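Local coordinates for iron-chelator utilization protein (Thermobifida fusca TM51, PDB 4YHB) that binds FAD and probably reduces ferric siderophores so that their iron can be released for use by the cell, at residues Q181-D184 / E190-W193; S17-V22 / H66-V71; R209-T214 / K240-V245. One frame throughout, in Å; residues are numbered along the deposited sequence.

Interaction 1 of 3, residues Q181-D184 / E190-W193; sequences QELD and EITW
The indole of Trp-193 spans the gap between its strand and the loop residue Gln-181, whose backbone lies over one face of the six-membered ring. Gln-181 N sits 3.3 Å above the ring plane, displaced toward the rim, with CZ2 of Trp-193 3.4 Å away. The carbonyl follows on the same side but beyond the rim, bringing Gln-181 O to 3.3 Å from Trp-193 CZ2. Farther along the ring, Gln-181 CB touches Trp-193 CH2 at 4.0 Å. The amide end takes no part: with CG beside the backbone N (chi1 -56°) and the chain extended beyond it, the side chain runs off toward Met-32 and Arg-34 of strand 32-38. Leu-183 comes from the other side of the ring plane, obliquely. Its CD1 lies 4.3 Å from Trp-193 CZ2 and 4.4 Å from Ile-191 CD1, so one methyl bridges the two residues that point from the strand to the loop. Trp-193 reaches this place because CG stands beside its own backbone N (chi1 -61°) and the ring is turned crosswise to the CA-CB bond (chi2 92°). The contact is thus made by indole face against peptide and by aliphatic tips; Gln-181 CA and Trp-193 CA are 9.1 Å apart, and the two chains run antiparallel without pairing. Leu-152 of helix 152-161 touches both Gln-181 and Trp-193, Leu-183 packs on Ala-156 of the same helix, and Phe-172 adds its ring to that of Trp-193. Strand 190-195 is the outermost on its side of the five-stranded parallel sheet, bonded to strand 167-174. The arrangement, a connecting loop folding back over an edge strand, is consistent with the NAD(P)H-binding-type domain of ferredoxin reductase-like flavoproteins.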
loop_
_atom_site.group_PDB
_atom_site.type_symbol
_atom_site.label_atom_id
_atom_site.label_comp_id
_atom_site.label_asym_id
_atom_site.label_seq_id
_atom_site.Cartn_x
_atom_site.Cartn_y
_atom_site.Cartn_z
ATOM N N GLN A 181 -3.044 -11.891 -9.233
ATOM C CA GLN A 181 -1.633 -12.201 -9.043
ATOM C C GLN A 181 -1.464 -13.577 -8.415
ATOM O O GLN A 181 -2.351 -14.063 -7.726
ATOM C CB GLN A 181 -0.961 -11.132 -8.160
ATOM C CG GLN A 181 -1.109 -9.715 -8.693
ATOM C CD GLN A 181 -0.371 -8.689 -7.834
ATOM O OE1 GLN A 181 0.444 -9.047 -6.988
ATOM N NE2 GLN A 181 -0.656 -7.415 -8.053
ATOM N N GLU A 182 -0.323 -14.205 -8.663
ATOM C CA GLU A 182 0.029 -15.443 -7.993
ATOM C C GLU A 182 0.823 -15.106 -6.742
ATOM O O GLU A 182 1.923 -14.576 -6.833
ATOM C CB GLU A 182 0.837 -16.353 -8.921
ATOM C CG GLU A 182 0.136 -16.624 -10.240
ATOM C CD GLU A 182 0.900 -17.586 -11.131
ATOM O OE1 GLU A 182 2.147 -17.642 -11.028
ATOM O OE2 GLU A 182 0.247 -18.284 -11.937
ATOM N N LEU A 183 0.247 -15.403 -5.585
ATOM C CA LEU A 183 0.838 -15.033 -4.305
ATOM C C LEU A 183 1.406 -16.237 -3.557
ATOM O O LEU A 183 0.835 -17.328 -3.601
ATOM C CB LEU A 183 -0.208 -14.329 -3.440
ATOM C CG LEU A 183 -0.793 -13.028 -4.000
ATOM C CD1 LEU A 183 -1.838 -12.473 -3.049
ATOM C CD2 LEU A 183 0.319 -11.998 -4.231
ATOM N N ASP A 184 2.519 -16.030 -2.861
ATOM C CA ASP A 184 3.118 -17.080 -2.040
ATOM C C ASP A 184 2.478 -17.089 -0.656
ATOM O O ASP A 184 2.993 -16.490 0.285
ATOM C CB ASP A 184 4.631 -16.886 -1.920
ATOM C CG ASP A 184 5.356 -18.162 -1.517
ATOM O OD1 ASP A 184 4.684 -19.139 -1.112
ATOM O OD2 ASP A 184 6.602 -18.184 -1.598
ATOM N N GLU A 190 -7.236 -18.943 1.729
ATOM C CA GLU A 190 -8.398 -18.743 0.881
ATOM C C GLU A 190 -8.394 -17.329 0.320
ATOM O O GLU A 190 -8.671 -16.361 1.031
ATOM C CB GLU A 190 -9.682 -19.013 1.651
ATOM C CG GLU A 190 -9.815 -20.457 2.109
ATOM C CD GLU A 190 -11.232 -20.805 2.523
ATOM O OE1 GLU A 190 -12.081 -19.883 2.580
ATOM O OE2 GLU A 190 -11.496 -22.000 2.782
ATOM N N ILE A 191 -8.068 -17.221 -0.963
ATOM C CA ILE A 191 -7.920 -15.924 -1.601
ATOM C C ILE A 191 -8.924 -15.772 -2.726
ATOM O O ILE A 191 -8.931 -16.551 -3.676
ATOM C CB ILE A 191 -6.498 -15.738 -2.143
ATOM C CG1 ILE A 191 -5.482 -15.840 -1.006
ATOM C CG2 ILE A 191 -6.384 -14.407 -2.867
ATOM C CD1 ILE A 191 -4.057 -15.964 -1.483
ATOM N N THR A 192 -9.788 -14.775 -2.605
ATOM C CA THR A 192 -10.824 -14.552 -3.593
ATOM C C THR A 192 -10.587 -13.243 -4.308
ATOM O O THR A 192 -10.432 -12.191 -3.680
ATOM C CB THR A 192 -12.218 -14.548 -2.951
ATOM O OG1 THR A 192 -12.430 -15.805 -2.302
ATOM C CG2 THR A 192 -13.298 -14.335 -3.995
ATOM N N TRP A 193 -10.542 -13.315 -5.626
ATOM C CA TRP A 193 -10.386 -12.127 -6.435
ATOM C C TRP A 193 -11.767 -11.670 -6.878
ATOM O O TRP A 193 -12.515 -12.423 -7.510
ATOM C CB TRP A 193 -9.470 -12.410 -7.633
ATOM C CG TRP A 193 -8.087 -12.828 -7.217
ATOM C CD1 TRP A 193 -7.635 -14.107 -7.013
ATOM C CD2 TRP A 193 -6.971 -11.961 -6.942
ATOM N NE1 TRP A 193 -6.310 -14.083 -6.625
ATOM C CE2 TRP A 193 -5.883 -12.783 -6.577
ATOM C CE3 TRP A 193 -6.793 -10.575 -6.970
ATOM C CZ2 TRP A 193 -4.634 -12.260 -6.246
ATOM C CZ3 TRP A 193 -5.552 -10.059 -6.646
ATOM C CH2 TRP A 193 -4.490 -10.902 -6.285
#

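Interaction 2 of 3, residues S17-V22 / H66-V71; sequences SRLLEV and HVLPVV
Ser-17 OG donates a hydrogen bond to Pro-69 O at 2.9 Å, meeting the carbonyl oxygen at a C=O...donor angle of 128° and tilted 34° from the carbonyl plane. The hydroxyl takes this position because it lies opposite the backbone N across the CA-CB bond (chi1 177°), and it also lies alongside the proline ring, with Ser-17 OG 3.6 Å from Pro-69 CD. Next to it the CG2 methyl of Val-71 packs against the serine, 3.9 Å from Ser-17 N. Strand 17-29 belongs to the antiparallel barrel of the FAD-binding domain, and the contact sets its early part against the irregular loop that follows strand 53-57. Pro-69 and Val-71 pack on Leu-129 of strand 125-129, the neighbour whose backbone bonds to Arg-18 and Leu-20. Two residues farther along strand 17-29, Leu-19 bends its end toward the loop, and its CD1 meets the fork of Leu-68, 4.0 Å from Leu-68 CD2, as the two side chains cross obliquely. Pro-69 is flanked by two hydrogen bonds to one side chain: Asn-78 ND2 binds Leu-68 O and Asn-78 OD1 receives Val-70 N.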
loop_
_atom_site.group_PDB
_atom_site.type_symbol
_atom_site.label_atom_id
_atom_site.label_comp_id
_atom_site.label_asym_id
_atom_site.label_seq_id
_atom_site.Cartn_x
_atom_site.Cartn_y
_atom_site.Cartn_z
ATOM N N SER A 17 16.000 12.577 3.317
ATOM C CA SER A 17 15.619 12.790 1.935
ATOM C C SER A 17 16.511 11.931 1.061
ATOM O O SER A 17 17.722 12.108 1.046
ATOM C CB SER A 17 15.739 14.273 1.567
ATOM O OG SER A 17 15.440 14.501 0.200
ATOM N N ARG A 18 15.914 10.983 0.351
ATOM C CA ARG A 18 16.676 10.119 -0.531
ATOM C C ARG A 18 16.309 10.384 -1.980
ATOM O O ARG A 18 15.141 10.633 -2.305
ATOM C CB ARG A 18 16.444 8.641 -0.180
ATOM C CG ARG A 18 16.880 8.252 1.223
ATOM C CD ARG A 18 16.684 6.759 1.501
ATOM N NE ARG A 18 17.486 6.341 2.649
ATOM C CZ ARG A 18 17.107 6.492 3.915
ATOM N NH1 ARG A 18 15.935 7.049 4.193
ATOM N NH2 ARG A 18 17.900 6.099 4.906
ATOM N N LEU A 19 17.305 10.340 -2.854
ATOM C CA LEU A 19 17.042 10.368 -4.287
ATOM C C LEU A 19 17.369 8.999 -4.863
ATOM O O LEU A 19 18.521 8.575 -4.837
ATOM C CB LEU A 19 17.862 11.460 -4.979
ATOM C CG LEU A 19 17.632 11.596 -6.491
ATOM C CD1 LEU A 19 16.193 11.977 -6.797
ATOM C CD2 LEU A 19 18.604 12.601 -7.107
ATOM N N LEU A 20 16.355 8.296 -5.367
ATOM C CA LEU A 20 16.575 6.947 -5.870
ATOM C C LEU A 20 16.260 6.865 -7.351
ATOM O O LEU A 20 15.536 7.692 -7.890
ATOM C CB LEU A 20 15.733 5.931 -5.097
ATOM C CG LEU A 20 15.998 5.817 -3.601
ATOM C CD1 LEU A 20 15.155 4.702 -3.028
ATOM C CD2 LEU A 20 17.493 5.548 -3.336
ATOM N N GLU A 21 16.805 5.842 -7.998
ATOM C CA GLU A 21 16.724 5.709 -9.449
ATOM C C GLU A 21 16.120 4.367 -9.804
ATOM O O GLU A 21 16.430 3.364 -9.167
ATOM C CB GLU A 21 18.123 5.853 -10.066
ATOM C CG GLU A 21 18.186 5.697 -11.571
ATOM C CD GLU A 21 19.598 5.946 -12.098
ATOM O OE1 GLU A 21 20.364 6.669 -11.425
ATOM O OE2 GLU A 21 19.931 5.420 -13.179
ATOM N N VAL A 22 15.245 4.357 -10.808
ATOM C CA VAL A 22 14.641 3.112 -11.269
ATOM C C VAL A 22 15.717 2.198 -11.867
ATOM O O VAL A 22 16.445 2.582 -12.781
ATOM C CB VAL A 22 13.545 3.368 -12.311
ATOM C CG1 VAL A 22 12.955 2.048 -12.794
ATOM C CG2 VAL A 22 12.451 4.280 -11.746
ATOM N N HIS A 66 11.146 19.409 -10.722
ATOM C CA HIS A 66 11.143 18.233 -9.858
ATOM C C HIS A 66 11.609 18.581 -8.459
ATOM O O HIS A 66 12.809 18.542 -8.158
ATOM C CB HIS A 66 12.014 17.120 -10.430
ATOM C CG HIS A 66 11.762 15.784 -9.802
ATOM N ND1 HIS A 66 12.242 14.607 -10.334
ATOM C CD2 HIS A 66 11.078 15.436 -8.683
ATOM C CE1 HIS A 66 11.862 13.595 -9.576
ATOM N NE2 HIS A 66 11.156 14.072 -8.565
ATOM N N VAL A 67 10.650 18.907 -7.603
ATOM C CA VAL A 67 10.955 19.283 -6.235
ATOM C C VAL A 67 11.142 18.046 -5.375
ATOM O O VAL A 67 10.306 17.134 -5.374
ATOM C CB VAL A 67 9.857 20.157 -5.625
ATOM C CG1 VAL A 67 10.336 20.728 -4.284
ATOM C CG2 VAL A 67 9.496 21.281 -6.571
ATOM N N LEU A 68 12.248 18.017 -4.654
ATOM C CA LEU A 68 12.575 16.900 -3.777
ATOM C C LEU A 68 12.315 17.290 -2.322
ATOM O O LEU A 68 12.224 18.481 -2.016
ATOM C CB LEU A 68 14.036 16.491 -3.991
ATOM C CG LEU A 68 14.391 16.077 -5.421
ATOM C CD1 LEU A 68 15.882 15.784 -5.545
ATOM C CD2 LEU A 68 13.563 14.861 -5.851
ATOM N N PRO A 69 12.197 16.296 -1.416
ATOM C CA PRO A 69 11.972 16.635 -0.005
ATOM C C PRO A 69 13.131 17.421 0.600
ATOM O O PRO A 69 14.285 17.113 0.310
ATOM C CB PRO A 69 11.872 15.271 0.685
ATOM C CG PRO A 69 11.706 14.260 -0.396
ATOM C CD PRO A 69 12.325 14.841 -1.623
ATOM N N VAL A 70 12.822 18.396 1.448
ATOM C CA VAL A 70 13.842 19.061 2.254
ATOM C C VAL A 70 13.689 18.612 3.699
ATOM O O VAL A 70 12.656 18.850 4.303
ATOM C CB VAL A 70 13.728 20.598 2.162
ATOM C CG1 VAL A 70 14.581 21.276 3.242
ATOM C CG2 VAL A 70 14.136 21.073 0.768
ATOM N N VAL A 71 14.698 17.944 4.248
ATOM C CA VAL A 71 14.572 17.402 5.595
ATOM C C VAL A 71 15.611 18.050 6.512
ATOM O O VAL A 71 16.792 18.070 6.191
ATOM C CB VAL A 71 14.741 15.883 5.610
ATOM C CG1 VAL A 71 14.855 15.367 7.034
ATOM C CG2 VAL A 71 13.560 15.216 4.893
#

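Interaction 3 of 3, residues R209-T214 / K240-V245; sequences RALEQT and KERGLV
A Schellman motif ends helix 229-241, and from it Arg-242 extends toward Leu-211 in the last turn of helix 206-212 and Thr-214 just beyond it. In that motif Gly-243, with a positive phi of 84°, lets the chain turn back so that Gly-243 N bonds to Lys-240 O at 2.8 Å and Leu-244 N to Leu-239 O. Arg-242, the residue before the glycine, points its CB toward helix 206-212. Its guanidinium arrives edge first: Leu-211 CD1 and Thr-214 O both lie at its rim, near its plane. Leu-211 CD1 is 4.2 Å from Arg-242 NH2, a loose van der Waals contact, whereas Thr-214 O and Arg-242 NH1 stand too far apart to bond directly. A water fills that step, accepting from Arg-242 NH1 at 2.6 Å and donating to Thr-214 O at 3.1 Å. The bend at chi3 (-70°) turns the guanidinium aside from the line of the extended CB-CG-CD part, and Arg-242 NE makes a weak hydrogen bond back to Leu-238 O in the last turn of its own helix. Both helices belong to the alpha/beta domain built on the five-stranded parallel sheet, and they pack through Leu-211 on Ile-235 and Leu-238. A positive group between two helix C-termini would probably be favoured by the carbonyl dipoles there. On the far side Thr-214 is tied to its own helix: Thr-214 OG1 gives a hydrogen bond of 2.8 Å to Ala-210 O, tilted 32° from the carbonyl plane. Gln-213 N reaches the same oxygen from the opposite face, 3.2 Å from Ala-210 O, so two donors grip it as the helix unwinds. The bond from Thr-214 N to Leu-211 O also tightens this turn, while the threonine side chain rests on Phe-171.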
loop_
_atom_site.group_PDB
_atom_site.type_symbol
_atom_site.label_atom_id
_atom_site.label_comp_id
_atom_site.label_asym_id
_atom_site.label_seq_id
_atom_site.Cartn_x
_atom_site.Cartn_y
_atom_site.Cartn_z
ATOM N N ARG A 209 -19.604 -6.418 0.566
ATOM C CA ARG A 209 -20.474 -7.555 0.273
ATOM C C ARG A 209 -19.788 -8.875 0.597
ATOM O O ARG A 209 -20.414 -9.771 1.150
ATOM C CB ARG A 209 -20.910 -7.539 -1.190
ATOM C CG ARG A 209 -21.927 -6.455 -1.513
ATOM C CD ARG A 209 -22.354 -6.531 -2.979
ATOM N NE ARG A 209 -23.190 -5.396 -3.355
ATOM C CZ ARG A 209 -24.509 -5.354 -3.203
ATOM N NH1 ARG A 209 -25.154 -6.393 -2.688
ATOM N NH2 ARG A 209 -25.184 -4.273 -3.573
ATOM N N ALA A 210 -18.502 -8.995 0.270
ATOM C CA ALA A 210 -17.759 -10.219 0.583
ATOM C C ALA A 210 -17.594 -10.408 2.094
ATOM O O ALA A 210 -17.725 -11.521 2.608
ATOM C CB ALA A 210 -16.396 -10.202 -0.097
ATOM N N LEU A 211 -17.293 -9.318 2.795
ATOM C CA LEU A 211 -17.150 -9.333 4.251
ATOM C C LEU A 211 -18.446 -9.763 4.954
ATOM O O LEU A 211 -18.419 -10.553 5.904
ATOM C CB LEU A 211 -16.732 -7.954 4.754
ATOM C CG LEU A 211 -16.467 -7.832 6.255
ATOM C CD1 LEU A 211 -15.299 -8.708 6.671
ATOM C CD2 LEU A 211 -16.205 -6.381 6.619
ATOM N N GLU A 212 -19.565 -9.231 4.474
ATOM C CA GLU A 212 -20.888 -9.554 5.009
ATOM C C GLU A 212 -21.226 -11.037 4.898
ATOM O O GLU A 212 -22.004 -11.563 5.701
ATOM C CB GLU A 212 -21.968 -8.734 4.297
ATOM C CG GLU A 212 -22.012 -7.271 4.713
ATOM C CD GLU A 212 -23.145 -6.506 4.052
ATOM O OE1 GLU A 212 -23.675 -6.987 3.024
ATOM O OE2 GLU A 212 -23.502 -5.419 4.560
ATOM N N GLN A 213 -20.642 -11.713 3.912
ATOM C CA GLN A 213 -20.916 -13.126 3.697
ATOM C C GLN A 213 -19.948 -14.027 4.442
ATOM O O GLN A 213 -20.052 -15.244 4.362
ATOM C CB GLN A 213 -20.866 -13.462 2.202
ATOM C CG GLN A 213 -21.914 -12.758 1.394
ATOM C CD GLN A 213 -23.308 -13.178 1.791
ATOM O OE1 GLN A 213 -23.530 -14.315 2.218
ATOM N NE2 GLN A 213 -24.249 -12.257 1.686
ATOM N N THR A 214 -19.007 -13.431 5.167
ATOM C CA THR A 214 -17.929 -14.192 5.777
ATOM C C THR A 214 -18.202 -14.476 7.251
ATOM O O THR A 214 -18.380 -13.556 8.042
ATOM C CB THR A 214 -16.583 -13.440 5.647
ATOM O OG1 THR A 214 -16.302 -13.215 4.260
ATOM C CG2 THR A 214 -15.464 -14.240 6.258
ATOM N N LYS A 240 -17.182 -2.613 14.050
ATOM C CA LYS A 240 -17.419 -2.011 15.355
ATOM C C LYS A 240 -18.746 -2.485 15.945
ATOM O O LYS A 240 -18.850 -2.711 17.155
ATOM C CB LYS A 240 -17.393 -0.485 15.250
ATOM C CG LYS A 240 -15.997 0.112 15.320
ATOM C CD LYS A 240 -15.893 1.390 14.507
ATOM C CE LYS A 240 -17.031 2.353 14.812
ATOM N NZ LYS A 240 -16.885 3.623 14.036
ATOM N N GLU A 241 -19.751 -2.642 15.085
ATOM C CA GLU A 241 -21.075 -3.088 15.514
ATOM C C GLU A 241 -21.064 -4.524 16.028
ATOM O O GLU A 241 -21.977 -4.939 16.740
ATOM C CB GLU A 241 -22.082 -2.964 14.373
ATOM C CG GLU A 241 -22.484 -1.541 14.051
ATOM C CD GLU A 241 -23.521 -1.475 12.950
ATOM O OE1 GLU A 241 -23.862 -2.541 12.390
ATOM O OE2 GLU A 241 -23.992 -0.358 12.649
ATOM N N ARG A 242 -20.036 -5.282 15.665
ATOM C CA ARG A 242 -19.877 -6.628 16.190
ATOM C C ARG A 242 -18.925 -6.618 17.383
ATOM O O ARG A 242 -18.455 -7.658 17.832
ATOM C CB ARG A 242 -19.399 -7.579 15.091
ATOM C CG ARG A 242 -20.389 -7.647 13.925
ATOM C CD ARG A 242 -19.969 -8.609 12.812
ATOM N NE ARG A 242 -18.816 -8.147 12.040
ATOM C CZ ARG A 242 -18.252 -8.842 11.055
ATOM N NH1 ARG A 242 -18.737 -10.026 10.714
ATOM N NH2 ARG A 242 -17.207 -8.353 10.405
ATOM N N GLY A 243 -18.650 -5.421 17.892
ATOM C CA GLY A 243 -17.908 -5.266 19.131
ATOM C C GLY A 243 -16.394 -5.300 19.025
ATOM O O GLY A 243 -15.702 -5.387 20.040
ATOM N N LEU A 244 -15.869 -5.225 17.804
ATOM C CA LEU A 244 -14.425 -5.274 17.606
ATOM C C LEU A 244 -13.805 -3.905 17.838
ATOM O O LEU A 244 -14.443 -2.875 17.623
ATOM C CB LEU A 244 -14.088 -5.786 16.208
ATOM C CG LEU A 244 -14.581 -7.203 15.903
ATOM C CD1 LEU A 244 -14.047 -7.692 14.565
ATOM C CD2 LEU A 244 -14.181 -8.151 17.016
ATOM N N VAL A 245 -12.554 -3.904 18.282
ATOM C CA VAL A 245 -11.877 -2.667 18.642
ATOM C C VAL A 245 -10.716 -2.374 17.704
ATOM O O VAL A 245 -9.850 -3.223 17.494
ATOM C CB VAL A 245 -11.357 -2.720 20.098
ATOM C CG1 VAL A 245 -10.578 -1.451 20.441
ATOM C CG2 VAL A 245 -12.513 -2.926 21.062
HETATM O O HOH W 1 -16.819 -11.609 9.904
#

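How the interactions relate
From the N terminus, interaction 2 comes first: residues 17-22 meet 66-71, closing a loop of 43 residues that includes barrel strands 32-38 and 53-57. Interaction 1 closes a short excursion, five residues lying between 181-184 and 190-193, beside the edge strand of the parallel sheet. Interaction 3 then joins the ends of helices 206-212 and 229-241 round strand 221-226. The three follow in series, none enclosing or crossing another. Interactions 1 and 3 share the parallel-sheet domain, their nearest atoms about 6 Å apart, with helix 206-212 following strand 190-195. Interaction 2 lies in the barrel domain, its centre about 34 Å and 41 Å from theirs, across the molecule's middle.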